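PDB 3QD7: probable DNA endonuclease SmrA from Escherichia coli, which binds DNA and has DNA endonuclease activity, this chain being a fragment that contains its Smr (small MutS-related) domain. Local coordinates for residues C114-H119 and S123-V128. Sequence-based numbering, arbitrary orientation.
Sequences CTALPH and SGACYV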
# COMPACT_ATOMS: atom_id res chain seq x y z
N CYS A 114 -3.12 2.25 6.59
CA CYS A 114 -3.95 1.44 7.49
C CYS A 114 -4.97 0.62 6.69
O CYS A 114 -5.24 0.92 5.54
CB CYS A 114 -4.66 2.30 8.52
SG CYS A 114 -5.98 3.29 7.79
N THR A 115 -5.53 -0.40 7.32
CA THR A 115 -6.51 -1.26 6.66
C THR A 115 -7.71 -0.38 6.23
O THR A 115 -8.07 0.55 6.94
CB THR A 115 -6.88 -2.46 7.59
OG1 THR A 115 -5.70 -3.22 7.87
CG2 THR A 115 -7.85 -3.39 6.93
N ALA A 116 -8.26 -0.63 5.04
CA ALA A 116 -9.40 0.12 4.52
C ALA A 116 -10.71 -0.19 5.26
O ALA A 116 -10.84 -1.22 5.88
CB ALA A 116 -9.58 -0.18 3.05
N LEU A 117 -11.67 0.72 5.18
CA LEU A 117 -13.05 0.45 5.60
C LEU A 117 -13.66 -0.57 4.62
O LEU A 117 -13.18 -0.68 3.48
CB LEU A 117 -13.84 1.76 5.60
CG LEU A 117 -13.84 2.63 6.88
CD1 LEU A 117 -12.60 2.47 7.73
CD2 LEU A 117 -14.01 4.09 6.52
N PRO A 118 -14.72 -1.29 5.04
CA PRO A 118 -15.32 -2.31 4.17
C PRO A 118 -15.81 -1.79 2.82
O PRO A 118 -15.73 -2.51 1.83
CB PRO A 118 -16.50 -2.82 5.01
CG PRO A 118 -16.07 -2.51 6.49
CD PRO A 118 -15.43 -1.19 6.34
N HIS A 119 -16.26 -0.55 2.76
CA HIS A 119 -16.77 -0.05 1.48
C HIS A 119 -15.64 0.23 0.49
O HIS A 119 -15.89 0.55 -0.66
CB HIS A 119 -17.69 1.17 1.68
CG HIS A 119 -16.98 2.43 2.04
ND1 HIS A 119 -16.38 2.63 3.26
CD2 HIS A 119 -16.80 3.58 1.34
CE1 HIS A 119 -15.85 3.83 3.31
NE2 HIS A 119 -16.09 4.43 2.15
N SER A 123 -10.56 -5.52 4.89
CA SER A 123 -9.30 -6.21 5.16
C SER A 123 -8.55 -6.68 3.89
O SER A 123 -7.40 -7.14 3.96
CB SER A 123 -9.53 -7.37 6.16
OG SER A 123 -9.94 -8.54 5.48
N GLY A 124 -9.17 -6.54 2.72
CA GLY A 124 -8.47 -6.83 1.46
C GLY A 124 -7.75 -5.65 0.83
O GLY A 124 -7.21 -5.77 -0.28
N ALA A 125 -7.74 -4.49 1.49
CA ALA A 125 -7.14 -3.28 0.89
C ALA A 125 -6.57 -2.38 1.92
O ALA A 125 -6.96 -2.47 3.10
CB ALA A 125 -8.21 -2.52 0.07
N CYS A 126 -5.68 -1.48 1.53
CA CYS A 126 -5.26 -0.46 2.48
C CYS A 126 -5.20 0.94 1.89
O CYS A 126 -4.91 1.13 0.69
CB CYS A 126 -3.95 -0.85 3.19
SG CYS A 126 -2.54 -0.81 2.11
N TYR A 127 -5.52 1.91 2.74
CA TYR A 127 -5.42 3.34 2.48
C TYR A 127 -3.99 3.71 2.69
O TYR A 127 -3.37 3.22 3.64
CB TYR A 127 -6.20 4.12 3.55
CG TYR A 127 -7.68 3.94 3.50
CD1 TYR A 127 -8.32 3.73 2.28
CD2 TYR A 127 -8.46 4.02 4.65
CE1 TYR A 127 -9.67 3.58 2.20
CE2 TYR A 127 -9.84 3.87 4.58
CZ TYR A 127 -10.42 3.65 3.34
OH TYR A 127 -11.77 3.50 3.20
N VAL A 128 -3.48 4.61 1.87
CA VAL A 128 -2.12 5.07 2.01
C VAL A 128 -2.13 6.61 1.98
O VAL A 128 -2.72 7.22 1.08
CB VAL A 128 -1.20 4.50 0.87
CG1 VAL A 128 0.27 4.90 1.07
CG2 VAL A 128 -1.36 2.99 0.73
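C114 and Y127 form an antiparallel hydrogen-bonded pair at the loop end of a beta hairpin, strands 110-115 and 125-130 of the mixed sheet in the Smr domain, and illustrate how one aromatic side chain on a strand can hold the chain that leaves its partner strand. Backbone bonds come first: C114 N gives to Y127 O at 3.1 Å, and Y127 N returns to C114 O at 3.0 Å. T115 and C126 follow as a non-hydrogen-bonded pair with diverging side chains, and A116 N then reaches A125 O at 3.0 Å, coming from above the carbonyl plane although its N-H points almost straight at the oxygen (167°). Side-chain hydrogen bonds add to these. Y127 OH is hydrogen-bonded to H120 ND1 and accepts a weak 3.4 Å bond from L117 N, while T115 OG1 hydrogen-bonds L24 N. A phenylalanine in place of Y127 would probably leave both H120 ND1 and L117 N without the hydroxyl they share. Apolar contacts centre on the tyrosine. With CG anti to its own carbonyl carbon (chi1 -68°), Y127 lays its ring along the departing chain, and A116 CA sits over one face in a CH-pi contact, 3.9 Å from the centroid. C114 SG approaches the ring edge instead, 4.1 Å from Y127 CD2, while Y44 stacks on the same ring. Nearer the turn, T115 CG2 lies 3.6 Å from S123 CA.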